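Local coordinates for monomethylamine corrinoid protein 1 (Methanosarcina barkeri, PDB 3EZX), which carries methyl groups on a cobalt-containing corrinoid cofactor from MtmB to MtbA in the pathway of methanogenesis from methylamine, at residues F6-R10 with D37-L43; T21-K26 with N73-L78; L82-K87 with T114-G120. All coordinates share one frame; numbering follows the deposited sequence.

How the interactions relate
Interaction 1 opens on helix 3-14 and closes on helix 35-55, enclosing helix 20-30 in its 26-residue loop. Interaction 2 starts on that enclosed helix and closes on helix 61-82 after 46 intervening residues. Their segments therefore alternate along the chain, and the crossed pair, with centres about 11 Å apart and side chains touching, ties together the four helices of the N-terminal bundle. Interaction 3 follows in series: it opens at the end of helix 61-82, runs through strand 94-99 and closes at the end of helix 107-118, thereby joining the bundle to the Rossmann-like C-terminal domain. Its centre lies about 21 Å from that of interaction 1.

Interaction 1. Residues F6-R10 with D37-L43; sequences FDKLR and DIITKGL
Phe6 and Gly42, with CA atoms 4.5 Å apart, mark the place where helices 6-10 and 37-43 cross at -73°, their short axes coming within 7.5 Å. That close passage is compatible with the lack of a side chain at Gly42, whose backbone lies against Phe6 O and Leu9 CB. The Phe6 ring is the knob of the contact, seated among Asp37, Ile38, Lys41 and Gly42. Lys41 CB lies over one ring face, 3.6 Å from the centroid and 15° off the ring normal, a CH-pi contact. Because the lysine chain is extended beyond CG, it continues past the ring rim, with CD 3.7 Å from Phe6 CZ, and NZ forms a salt bridge with Asp37 OD2. This crossing belongs to the all-helical N-terminal bundle of the corrinoid protein, and here helix 37-43 widens into a pi turn, Leu43 N bonding to Ile38 O, five residues back. One turn on from Phe6, Leu9 CD1 meets Ile38 CG2, while Leu9 CB lies 4.2 Å from Leu43 CD2. Ile38 also packs on Ala28 and Leu29 of helix 20-30. Next along the helix, Arg10 CA makes a CA-H...O contact of 3.1 Å with Gly42 O.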
ATOM      1  N   PHE A   6      -7.668  15.094 -14.099  1.00 34.18           N
ATOM      2  CA  PHE A   6      -7.608  14.675 -12.705  1.00 34.24           C
ATOM      3  C   PHE A   6      -9.047  14.481 -12.195  1.00 31.43           C
ATOM      4  O   PHE A   6      -9.381  13.460 -11.584  1.00 29.32           O
ATOM      5  CB  PHE A   6      -6.901  15.723 -11.843  1.00 33.35           C
ATOM      6  CG  PHE A   6      -5.407  15.719 -11.988  1.00 29.45           C
ATOM      7  CD1 PHE A   6      -4.710  14.520 -12.047  1.00 30.37           C
ATOM      8  CD2 PHE A   6      -4.693  16.909 -12.023  1.00 26.67           C
ATOM      9  CE1 PHE A   6      -3.326  14.499 -12.138  1.00 37.20           C
ATOM     10  CE2 PHE A   6      -3.308  16.903 -12.113  1.00 30.42           C
ATOM     11  CZ  PHE A   6      -2.619  15.690 -12.171  1.00 32.89           C
ATOM     12  N   ASP A   7      -9.897  15.469 -12.456  1.00 22.27           N
ATOM     13  CA  ASP A   7     -11.291  15.417 -12.047  1.00 26.03           C
ATOM     14  C   ASP A   7     -11.985  14.199 -12.673  1.00 32.72           C
ATOM     15  O   ASP A   7     -12.778  13.522 -12.015  1.00 25.12           O
ATOM     16  CB  ASP A   7     -12.022  16.705 -12.462  1.00 31.87           C
ATOM     17  CG  ASP A   7     -11.383  17.972 -11.888  1.00 37.61           C
ATOM     18  OD1 ASP A   7     -11.064  18.008 -10.683  1.00 40.42           O
ATOM     19  OD2 ASP A   7     -11.215  18.947 -12.651  1.00 54.38           O
ATOM     20  N   LYS A   8     -11.683  13.921 -13.941  1.00 24.10           N
ATOM     21  CA  LYS A   8     -12.275  12.779 -14.629  1.00 21.04           C
ATOM     22  C   LYS A   8     -11.866  11.466 -13.960  1.00 23.51           C
ATOM     23  O   LYS A   8     -12.669  10.535 -13.830  1.00 19.45           O
ATOM     24  CB  LYS A   8     -11.847  12.761 -16.099  1.00 28.36           C
ATOM     25  CG  LYS A   8     -12.482  13.835 -16.960  1.00 34.94           C
ATOM     26  CD  LYS A   8     -12.178  13.602 -18.431  1.00 35.35           C
ATOM     27  CE  LYS A   8     -12.923  14.602 -19.305  1.00 51.88           C
ATOM     28  NZ  LYS A   8     -12.736  14.328 -20.763  1.00 49.46           N
ATOM     29  N   LEU A   9     -10.605  11.399 -13.551  1.00 14.58           N
ATOM     30  CA  LEU A   9     -10.082  10.225 -12.872  1.00 20.02           C
ATOM     31  C   LEU A   9     -10.756  10.141 -11.507  1.00 25.62           C
ATOM     32  O   LEU A   9     -11.222   9.082 -11.089  1.00 33.76           O
ATOM     33  CB  LEU A   9      -8.563  10.345 -12.713  1.00 18.64           C
ATOM     34  CG  LEU A   9      -7.781  10.263 -14.027  1.00 20.97           C
ATOM     35  CD1 LEU A   9      -6.349  10.730 -13.829  1.00 24.46           C
ATOM     36  CD2 LEU A   9      -7.828   8.833 -14.548  1.00 26.61           C
ATOM     37  N   ARG A  10     -10.807  11.273 -10.817  1.00 17.93           N
ATOM     38  CA  ARG A  10     -11.440  11.342  -9.509  1.00 27.16           C
ATOM     39  C   ARG A  10     -12.893  10.874  -9.599  1.00 26.24           C
ATOM     40  O   ARG A  10     -13.339  10.048  -8.798  1.00 26.91           O
ATOM     41  CB  ARG A  10     -11.399  12.781  -8.987  1.00 33.47           C
ATOM     42  CG  ARG A  10     -12.287  13.048  -7.784  1.00 22.77           C
ATOM     43  CD  ARG A  10     -12.559  14.533  -7.643  1.00 39.66           C
ATOM     44  NE  ARG A  10     -13.391  15.045  -8.732  1.00 45.79           N
ATOM     45  CZ  ARG A  10     -13.659  16.334  -8.929  1.00 44.14           C
ATOM     46  NH1 ARG A  10     -13.159  17.252  -8.112  1.00 38.01           N
ATOM     47  NH2 ARG A  10     -14.427  16.710  -9.942  1.00 45.68           N
ATOM     48  N   ASP A  37       1.069  10.925 -10.282  1.00 39.99           N
ATOM     49  CA  ASP A  37       0.211  12.102 -10.158  1.00 42.12           C
ATOM     50  C   ASP A  37      -1.221  11.703 -10.475  1.00 40.07           C
ATOM     51  O   ASP A  37      -2.168  12.239  -9.907  1.00 31.80           O
ATOM     52  CB  ASP A  37       0.676  13.210 -11.101  1.00 53.42           C
ATOM     53  CG  ASP A  37       1.914  13.916 -10.593  1.00 64.48           C
ATOM     54  OD1 ASP A  37       2.920  13.224 -10.331  1.00 74.08           O
ATOM     55  OD2 ASP A  37       1.879  15.157 -10.457  1.00 60.92           O
ATOM     56  N   ILE A  38      -1.365  10.752 -11.392  1.00 33.43           N
ATOM     57  CA  ILE A  38      -2.672  10.232 -11.777  1.00 33.18           C
ATOM     58  C   ILE A  38      -3.314   9.616 -10.535  1.00 35.23           C
ATOM     59  O   ILE A  38      -4.518   9.739 -10.317  1.00 28.23           O
ATOM     60  CB  ILE A  38      -2.536   9.140 -12.861  1.00 33.76           C
ATOM     61  CG1 ILE A  38      -2.002   9.762 -14.159  1.00 28.44           C
ATOM     62  CG2 ILE A  38      -3.871   8.462 -13.089  1.00 33.68           C
ATOM     63  CD1 ILE A  38      -1.774   8.749 -15.267  1.00 31.98           C
ATOM     64  N   ILE A  39      -2.493   8.948  -9.727  1.00 30.38           N
ATOM     65  CA  ILE A  39      -2.969   8.317  -8.505  1.00 30.98           C
ATOM     66  C   ILE A  39      -3.268   9.331  -7.401  1.00 35.51           C
ATOM     67  O   ILE A  39      -4.413   9.478  -6.970  1.00 37.46           O
ATOM     68  CB  ILE A  39      -1.938   7.302  -7.957  1.00 29.72           C
ATOM     69  CG1 ILE A  39      -1.763   6.153  -8.940  1.00 18.92           C
ATOM     70  CG2 ILE A  39      -2.384   6.771  -6.595  1.00 14.43           C
ATOM     71  CD1 ILE A  39      -0.722   5.150  -8.509  1.00 24.50           C
ATOM     72  N   THR A  40      -2.241  10.047  -6.960  1.00 33.13           N
ATOM     73  CA  THR A  40      -2.396  11.013  -5.878  1.00 39.62           C
ATOM     74  C   THR A  40      -3.279  12.224  -6.168  1.00 29.13           C
ATOM     75  O   THR A  40      -3.931  12.733  -5.262  1.00 31.98           O
ATOM     76  CB  THR A  40      -1.020  11.515  -5.383  1.00 33.93           C
ATOM     77  OG1 THR A  40      -0.443  12.391  -6.359  1.00 45.93           O
ATOM     78  CG2 THR A  40      -0.084  10.334  -5.153  1.00 29.23           C
ATOM     79  N   LYS A  41      -3.310  12.692  -7.411  1.00 27.21           N
ATOM     80  CA  LYS A  41      -4.143  13.852  -7.728  1.00 30.02           C
ATOM     81  C   LYS A  41      -5.480  13.509  -8.382  1.00 26.42           C
ATOM     82  O   LYS A  41      -6.322  14.391  -8.580  1.00 28.57           O
ATOM     83  CB  LYS A  41      -3.371  14.838  -8.609  1.00 37.44           C
ATOM     84  CG  LYS A  41      -2.293  15.601  -7.854  1.00 38.77           C
ATOM     85  CD  LYS A  41      -1.493  16.510  -8.770  1.00 51.76           C
ATOM     86  CE  LYS A  41      -0.379  17.211  -8.001  1.00 69.55           C
ATOM     87  NZ  LYS A  41       0.508  18.007  -8.898  1.00 78.06           N
ATOM     88  N   GLY A  42      -5.680  12.230  -8.694  1.00 28.31           N
ATOM     89  CA  GLY A  42      -6.916  11.802  -9.328  1.00 25.38           C
ATOM     90  C   GLY A  42      -7.644  10.629  -8.686  1.00 31.06           C
ATOM     91  O   GLY A  42      -8.707  10.804  -8.090  1.00 33.97           O
ATOM     92  N   LEU A  43      -7.082   9.432  -8.827  1.00 29.81           N
ATOM     93  CA  LEU A  43      -7.684   8.225  -8.271  1.00 31.77           C
ATOM     94  C   LEU A  43      -7.807   8.308  -6.755  1.00 35.82           C
ATOM     95  O   LEU A  43      -8.887   8.095  -6.208  1.00 37.74           O
ATOM     96  CB  LEU A  43      -6.856   6.994  -8.658  1.00 18.44           C
ATOM     97  CG  LEU A  43      -6.594   6.795 -10.159  1.00 26.02           C
ATOM     98  CD1 LEU A  43      -5.645   5.628 -10.350  1.00 31.61           C
ATOM     99  CD2 LEU A  43      -7.903   6.556 -10.906  1.00 13.35           C
TER
HETATM  100  O   HOH W   1      -9.482  15.891  -8.598  1.00 21.57           O

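Interaction 2. Residues T21-K26 with N73-L78; sequences TPELCK and NAMEVL
Thr21 sends its methyl toward Ala74 because CG2 stands anti to the backbone N; the hydroxyl, at chi1 -62°, falls beside that N and is hydrogen-bonded to Asn17 O. Val77 is divided in a similar way by its chi1 of 180°: CG1 is anti to the backbone N and reaches Lys26, while CG2 is turned to Pro22. Thr21 thus meets Ala74 near the start of the two segments, and Val77 meets Pro22, Cys25 and Lys26 further along.

Around Ala74 the methyl is shared by two partners, with CB 3.3 Å from Thr21 CG2 and 3.6 Å from Cys25 SG. The backbone of Cys25 is held in the helix by its N bonding to Thr21 O, and its CB lies 4.1 Å from Leu78 CD2. Beside it, Pro22 CG sits 3.6 Å from Asn73 CB, so the pyrrolidine ring meets the aliphatic root of the asparagine. Further along, Val77 CG2 is 4.2 Å from Pro22 CB, and its CG1 is 3.8 Å from Lys26 CG; the lysine chain, extended beyond CG, passes the valine at about a right angle. Contact across the two helices is thus carried by carbon and sulfur atoms.

The short axes lie 8.4 Å apart at their closest and their N-to-C directions differ by 29°, so residues of similar order meet along both helices, the closest CA pair being Pro22 and Ala74. Within the all-helical N-terminal bundle, helix 35-55 packs against helix 61-82 through Leu43 on Ala74 and Ile39 on Met75, while helix 3-14 lies against helix 20-30, with Ala12 on Thr21 and Ile5 on Leu24.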
ATOM      1  N   THR A  21     -12.252   3.860 -15.954  1.00 34.10           N
ATOM      2  CA  THR A  21     -11.040   4.237 -15.248  1.00 34.49           C
ATOM      3  C   THR A  21      -9.746   3.891 -15.982  1.00 41.73           C
ATOM      4  O   THR A  21      -8.816   4.702 -16.033  1.00 40.30           O
ATOM      5  CB  THR A  21     -11.013   3.609 -13.852  1.00 40.01           C
ATOM      6  OG1 THR A  21     -12.121   4.106 -13.095  1.00 46.86           O
ATOM      7  CG2 THR A  21      -9.726   3.961 -13.131  1.00 43.37           C
ATOM      8  N   PRO A  22      -9.663   2.687 -16.565  1.00 42.44           N
ATOM      9  CA  PRO A  22      -8.438   2.314 -17.278  1.00 40.77           C
ATOM     10  C   PRO A  22      -8.167   3.202 -18.489  1.00 34.98           C
ATOM     11  O   PRO A  22      -7.041   3.645 -18.700  1.00 30.02           O
ATOM     12  CB  PRO A  22      -8.697   0.854 -17.650  1.00 34.93           C
ATOM     13  CG  PRO A  22      -9.523   0.384 -16.492  1.00 43.72           C
ATOM     14  CD  PRO A  22     -10.527   1.511 -16.390  1.00 43.88           C
ATOM     15  N   GLU A  23      -9.208   3.473 -19.266  1.00 38.92           N
ATOM     16  CA  GLU A  23      -9.093   4.309 -20.458  1.00 51.77           C
ATOM     17  C   GLU A  23      -8.541   5.694 -20.146  1.00 45.72           C
ATOM     18  O   GLU A  23      -7.700   6.218 -20.877  1.00 44.26           O
ATOM     19  CB  GLU A  23     -10.464   4.440 -21.125  1.00 60.65           C
ATOM     20  CG  GLU A  23     -11.119   3.105 -21.438  1.00 77.17           C
ATOM     21  CD  GLU A  23     -10.169   2.139 -22.123  1.00 83.04           C
ATOM     22  OE1 GLU A  23      -9.235   1.643 -21.456  1.00 82.96           O
ATOM     23  OE2 GLU A  23     -10.354   1.879 -23.329  1.00 91.40           O
ATOM     24  N   LEU A  24      -9.026   6.275 -19.054  1.00 39.84           N
ATOM     25  CA  LEU A  24      -8.601   7.599 -18.624  1.00 35.39           C
ATOM     26  C   LEU A  24      -7.158   7.590 -18.142  1.00 40.59           C
ATOM     27  O   LEU A  24      -6.418   8.551 -18.331  1.00 34.86           O
ATOM     28  CB  LEU A  24      -9.518   8.093 -17.511  1.00 33.74           C
ATOM     29  CG  LEU A  24     -10.985   8.269 -17.921  1.00 21.98           C
ATOM     30  CD1 LEU A  24     -11.846   8.581 -16.703  1.00 35.69           C
ATOM     31  CD2 LEU A  24     -11.076   9.381 -18.936  1.00 21.26           C
ATOM     32  N   CYS A  25      -6.757   6.494 -17.516  1.00 41.36           N
ATOM     33  CA  CYS A  25      -5.395   6.375 -17.032  1.00 38.11           C
ATOM     34  C   CYS A  25      -4.465   6.407 -18.232  1.00 41.61           C
ATOM     35  O   CYS A  25      -3.367   6.954 -18.167  1.00 42.50           O
ATOM     36  CB  CYS A  25      -5.215   5.067 -16.266  1.00 40.57           C
ATOM     37  SG  CYS A  25      -5.718   5.148 -14.546  1.00 34.41           S
ATOM     38  N   LYS A  26      -4.918   5.822 -19.333  1.00 42.45           N
ATOM     39  CA  LYS A  26      -4.125   5.804 -20.550  1.00 46.07           C
ATOM     40  C   LYS A  26      -4.150   7.189 -21.184  1.00 50.60           C
ATOM     41  O   LYS A  26      -3.129   7.669 -21.680  1.00 48.81           O
ATOM     42  CB  LYS A  26      -4.672   4.771 -21.535  1.00 43.69           C
ATOM     43  CG  LYS A  26      -4.537   3.332 -21.070  1.00 46.99           C
ATOM     44  CD  LYS A  26      -5.166   2.366 -22.063  1.00 53.70           C
ATOM     45  CE  LYS A  26      -5.064   0.933 -21.567  1.00 61.54           C
ATOM     46  NZ  LYS A  26      -5.699  -0.035 -22.502  1.00 69.86           N
ATOM     47  N   ASN A  73      -8.224  -1.922 -11.525  1.00 21.26           N
ATOM     48  CA  ASN A  73      -8.050  -1.959 -12.966  1.00 30.93           C
ATOM     49  C   ASN A  73      -7.130  -0.818 -13.394  1.00 40.29           C
ATOM     50  O   ASN A  73      -6.351  -0.955 -14.335  1.00 48.53           O
ATOM     51  CB  ASN A  73      -9.402  -1.841 -13.679  1.00 25.12           C
ATOM     52  CG  ASN A  73     -10.181  -3.148 -13.683  1.00 29.02           C
ATOM     53  OD1 ASN A  73     -11.283  -3.223 -14.231  1.00 36.69           O
ATOM     54  ND2 ASN A  73      -9.613  -4.184 -13.081  1.00 22.81           N
ATOM     55  N   ALA A  74      -7.224   0.308 -12.697  1.00 34.46           N
ATOM     56  CA  ALA A  74      -6.393   1.464 -13.004  1.00 35.71           C
ATOM     57  C   ALA A  74      -4.935   1.137 -12.702  1.00 36.87           C
ATOM     58  O   ALA A  74      -4.024   1.547 -13.425  1.00 41.16           O
ATOM     59  CB  ALA A  74      -6.840   2.661 -12.176  1.00 32.19           C
ATOM     60  N   MET A  75      -4.727   0.382 -11.629  1.00 40.13           N
ATOM     61  CA  MET A  75      -3.391  -0.008 -11.201  1.00 39.26           C
ATOM     62  C   MET A  75      -2.707  -0.958 -12.175  1.00 38.50           C
ATOM     63  O   MET A  75      -1.481  -0.971 -12.276  1.00 34.16           O
ATOM     64  CB  MET A  75      -3.463  -0.626  -9.807  1.00 37.43           C
ATOM     65  CG  MET A  75      -3.783   0.384  -8.718  1.00 46.01           C
ATOM     66  SD  MET A  75      -2.381   1.460  -8.359  1.00 54.21           S
ATOM     67  CE  MET A  75      -2.495   2.610  -9.681  1.00 35.80           C
ATOM     68  N   GLU A  76      -3.499  -1.744 -12.896  1.00 30.46           N
ATOM     69  CA  GLU A  76      -2.942  -2.671 -13.867  1.00 40.58           C
ATOM     70  C   GLU A  76      -2.306  -1.882 -15.012  1.00 42.36           C
ATOM     71  O   GLU A  76      -1.373  -2.351 -15.664  1.00 45.21           O
ATOM     72  CB  GLU A  76      -4.033  -3.596 -14.412  1.00 40.03           C
ATOM     73  CG  GLU A  76      -4.727  -4.420 -13.348  1.00 45.31           C
ATOM     74  CD  GLU A  76      -5.641  -5.470 -13.941  1.00 65.88           C
ATOM     75  OE1 GLU A  76      -6.407  -5.135 -14.873  1.00 70.74           O
ATOM     76  OE2 GLU A  76      -5.600  -6.628 -13.475  1.00 74.71           O
ATOM     77  N   VAL A  77      -2.808  -0.675 -15.246  1.00 36.74           N
ATOM     78  CA  VAL A  77      -2.268   0.160 -16.305  1.00 35.24           C
ATOM     79  C   VAL A  77      -1.103   1.020 -15.824  1.00 37.21           C
ATOM     80  O   VAL A  77      -0.187   1.303 -16.588  1.00 46.39           O
ATOM     81  CB  VAL A  77      -3.348   1.083 -16.900  1.00 38.02           C
ATOM     82  CG1 VAL A  77      -2.750   1.941 -17.998  1.00 20.68           C
ATOM     83  CG2 VAL A  77      -4.498   0.255 -17.456  1.00 24.26           C
ATOM     84  N   LEU A  78      -1.132   1.425 -14.558  1.00 35.75           N
ATOM     85  CA  LEU A  78      -0.074   2.269 -14.005  1.00 35.70           C
ATOM     86  C   LEU A  78       1.108   1.514 -13.385  1.00 41.11           C
ATOM     87  O   LEU A  78       2.242   1.991 -13.443  1.00 36.24           O
ATOM     88  CB  LEU A  78      -0.660   3.232 -12.962  1.00 32.09           C
ATOM     89  CG  LEU A  78      -1.848   4.106 -13.386  1.00 28.22           C
ATOM     90  CD1 LEU A  78      -2.312   4.917 -12.200  1.00 29.86           C
ATOM     91  CD2 LEU A  78      -1.464   5.021 -14.534  1.00 29.87           C
TER

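Interaction 3. Residues L82-K87 with T114-G120; sequences LEKNKK and TMLGANG
Thr114 meets the first residues of 82-87 through its methyl: CG2 lies 3.8 Å from Leu82 CB and 4.0 Å from Glu83 CG, crossing both side chains at about a right angle. Its hydroxyl is used within its own helix, bonded to Arg110 O. Met115 starts away from the loop but bends at chi2 (-71°) and again at chi3, which swings CE back to 3.8 Å from Leu82 CB. Gly117 has a positive phi of 98°, and at its backbone angles a side chain would press on the preceding carbonyl, so the position suits glycine. The Lys86 chain, bent at chi2, lies along the backbone of Gly117 and Ala118, with CD 3.6 Å from Ala118 CA. Ala118 also places CB 3.7 Å from Leu82 O, and its carbonyl O accepts a weak hydrogen bond from Lys87 N, 3.4 Å long with an N-H...O angle of 126°. Asn119 is the first residue to leave the helix, followed by Gly120, whose backbone bonds to Ala92. The contact is a domain junction: the end of the N-terminal helical bundle meets a helix end of the Rossmann-like corrinoid-binding domain, whose His105 is probably the axial ligand of cobalt.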
ATOM      1  N   LEU A  82       4.969   2.431 -13.380  1.00 46.60           N
ATOM      2  CA  LEU A  82       5.692   2.750 -12.153  1.00 44.30           C
ATOM      3  C   LEU A  82       6.953   1.912 -11.986  1.00 54.81           C
ATOM      4  O   LEU A  82       7.925   2.356 -11.376  1.00 52.53           O
ATOM      5  CB  LEU A  82       4.795   2.524 -10.933  1.00 38.58           C
ATOM      6  CG  LEU A  82       3.588   3.430 -10.692  1.00 45.72           C
ATOM      7  CD1 LEU A  82       2.736   2.844  -9.580  1.00 51.16           C
ATOM      8  CD2 LEU A  82       4.049   4.832 -10.329  1.00 40.17           C
ATOM      9  N   GLU A  83       6.930   0.694 -12.517  1.00 62.12           N
ATOM     10  CA  GLU A  83       8.075  -0.196 -12.401  1.00 69.22           C
ATOM     11  C   GLU A  83       9.234   0.232 -13.296  1.00 79.64           C
ATOM     12  O   GLU A  83      10.299  -0.389 -13.287  1.00 83.51           O
ATOM     13  CB  GLU A  83       7.656  -1.634 -12.718  1.00 60.74           C
ATOM     14  CG  GLU A  83       6.566  -2.155 -11.797  1.00 59.93           C
ATOM     15  CD  GLU A  83       6.159  -3.577 -12.113  1.00 59.63           C
ATOM     16  OE1 GLU A  83       5.947  -3.882 -13.307  1.00 49.03           O
ATOM     17  OE2 GLU A  83       6.041  -4.386 -11.168  1.00 63.56           O
ATOM     18  N   LYS A  84       9.024   1.291 -14.073  1.00 86.19           N
ATOM     19  CA  LYS A  84      10.077   1.806 -14.941  1.00 88.68           C
ATOM     20  C   LYS A  84      11.029   2.594 -14.055  1.00 90.29           C
ATOM     21  O   LYS A  84      10.672   2.972 -12.939  1.00 91.40           O
ATOM     22  CB  LYS A  84       9.493   2.720 -16.022  1.00 84.63           C
ATOM     23  CG  LYS A  84       8.626   1.995 -17.032  1.00 86.41           C
ATOM     24  CD  LYS A  84       8.080   2.948 -18.084  1.00 91.40           C
ATOM     25  CE  LYS A  84       7.253   2.202 -19.126  1.00 91.40           C
ATOM     26  NZ  LYS A  84       6.646   3.123 -20.125  1.00 87.53           N
ATOM     27  N   ASN A  85      12.239   2.840 -14.542  1.00 90.33           N
ATOM     28  CA  ASN A  85      13.224   3.577 -13.764  1.00 91.40           C
ATOM     29  C   ASN A  85      13.603   2.790 -12.514  1.00 91.40           C
ATOM     30  O   ASN A  85      13.702   3.358 -11.426  1.00 91.40           O
ATOM     31  CB  ASN A  85      12.671   4.943 -13.342  1.00 91.40           C
ATOM     32  CG  ASN A  85      12.162   5.752 -14.515  1.00 91.40           C
ATOM     33  OD1 ASN A  85      12.893   6.013 -15.472  1.00 91.40           O
ATOM     34  ND2 ASN A  85      10.899   6.161 -14.445  1.00 91.40           N
ATOM     35  N   LYS A  86      13.793   1.482 -12.673  1.00 91.40           N
ATOM     36  CA  LYS A  86      14.175   0.621 -11.557  1.00 91.03           C
ATOM     37  C   LYS A  86      15.530   1.067 -11.000  1.00 91.40           C
ATOM     38  O   LYS A  86      16.545   0.393 -11.182  1.00 91.38           O
ATOM     39  CB  LYS A  86      14.253  -0.841 -12.017  1.00 86.13           C
ATOM     40  CG  LYS A  86      12.920  -1.586 -12.012  1.00 87.72           C
ATOM     41  CD  LYS A  86      12.392  -1.751 -10.586  1.00 91.40           C
ATOM     42  CE  LYS A  86      11.093  -2.558 -10.538  1.00 91.40           C
ATOM     43  NZ  LYS A  86      10.570  -2.734  -9.144  1.00 91.40           N
ATOM     44  N   LYS A  87      15.528   2.212 -10.322  1.00 91.40           N
ATOM     45  CA  LYS A  87      16.736   2.781  -9.737  1.00 90.88           C
ATOM     46  C   LYS A  87      17.420   1.787  -8.802  1.00 89.12           C
ATOM     47  O   LYS A  87      17.227   1.830  -7.587  1.00 88.82           O
ATOM     48  CB  LYS A  87      16.383   4.058  -8.970  1.00 91.40           C
ATOM     49  CG  LYS A  87      15.559   5.049  -9.782  1.00 91.40           C
ATOM     50  CD  LYS A  87      15.089   6.220  -8.930  1.00 91.40           C
ATOM     51  CE  LYS A  87      14.192   7.155  -9.730  1.00 91.40           C
ATOM     52  NZ  LYS A  87      13.713   8.311  -8.918  1.00 91.40           N
ATOM     53  N   THR A 114       5.034  -1.889  -5.055  1.00 44.75           N
ATOM     54  CA  THR A 114       5.510  -1.534  -6.377  1.00 43.59           C
ATOM     55  C   THR A 114       6.572  -0.461  -6.236  1.00 38.93           C
ATOM     56  O   THR A 114       7.634  -0.554  -6.842  1.00 28.23           O
ATOM     57  CB  THR A 114       4.383  -1.012  -7.286  1.00 45.93           C
ATOM     58  OG1 THR A 114       3.449  -2.062  -7.561  1.00 35.87           O
ATOM     59  CG2 THR A 114       4.960  -0.493  -8.586  1.00 42.31           C
ATOM     60  N   MET A 115       6.297   0.558  -5.430  1.00 24.54           N
ATOM     61  CA  MET A 115       7.273   1.618  -5.251  1.00 32.90           C
ATOM     62  C   MET A 115       8.555   1.022  -4.703  1.00 43.76           C
ATOM     63  O   MET A 115       9.631   1.223  -5.274  1.00 49.00           O
ATOM     64  CB  MET A 115       6.714   2.699  -4.345  1.00 33.77           C
ATOM     65  CG  MET A 115       5.530   3.389  -4.985  1.00 52.14           C
ATOM     66  SD  MET A 115       5.940   4.468  -6.399  1.00 50.81           S
ATOM     67  CE  MET A 115       6.570   3.324  -7.689  1.00 48.48           C
ATOM     68  N   LEU A 116       8.450   0.298  -3.594  1.00 42.97           N
ATOM     69  CA  LEU A 116       9.621  -0.370  -3.064  1.00 47.68           C
ATOM     70  C   LEU A 116       9.968  -1.285  -4.220  1.00 50.46           C
ATOM     71  O   LEU A 116       9.075  -1.820  -4.871  1.00 61.68           O
ATOM     72  CB  LEU A 116       9.258  -1.200  -1.839  1.00 44.61           C
ATOM     73  CG  LEU A 116       9.004  -0.392  -0.576  1.00 41.55           C
ATOM     74  CD1 LEU A 116       8.666  -1.333   0.558  1.00 40.08           C
ATOM     75  CD2 LEU A 116      10.237   0.427  -0.254  1.00 33.60           C
ATOM     76  N   GLY A 117      11.249  -1.465  -4.496  1.00 48.48           N
ATOM     77  CA  GLY A 117      11.610  -2.313  -5.611  1.00 51.87           C
ATOM     78  C   GLY A 117      11.896  -1.401  -6.779  1.00 59.20           C
ATOM     79  O   GLY A 117      12.919  -1.539  -7.449  1.00 76.02           O
ATOM     80  N   ALA A 118      10.985  -0.465  -7.028  1.00 48.71           N
ATOM     81  CA  ALA A 118      11.176   0.500  -8.098  1.00 45.48           C
ATOM     82  C   ALA A 118      12.218   1.472  -7.561  1.00 51.48           C
ATOM     83  O   ALA A 118      12.826   2.235  -8.310  1.00 56.28           O
ATOM     84  CB  ALA A 118       9.878   1.229  -8.394  1.00 46.51           C
ATOM     85  N   ASN A 119      12.408   1.428  -6.246  1.00 42.63           N
ATOM     86  CA  ASN A 119      13.380   2.271  -5.571  1.00 46.04           C
ATOM     87  C   ASN A 119      14.525   1.451  -4.987  1.00 49.74           C
ATOM     88  O   ASN A 119      14.965   1.681  -3.857  1.00 46.48           O
ATOM     89  CB  ASN A 119      12.707   3.090  -4.473  1.00 46.13           C
ATOM     90  CG  ASN A 119      11.988   4.297  -5.022  1.00 56.86           C
ATOM     91  OD1 ASN A 119      12.588   5.139  -5.688  1.00 67.95           O
ATOM     92  ND2 ASN A 119      10.696   4.391  -4.749  1.00 73.93           N
ATOM     93  N   GLY A 120      14.992   0.483  -5.772  1.00 51.47           N
ATOM     94  CA  GLY A 120      16.103  -0.354  -5.366  1.00 55.02           C
ATOM     95  C   GLY A 120      15.865  -1.394  -4.290  1.00 59.61           C
ATOM     96  O   GLY A 120      16.704  -1.574  -3.410  1.00 69.44           O
TER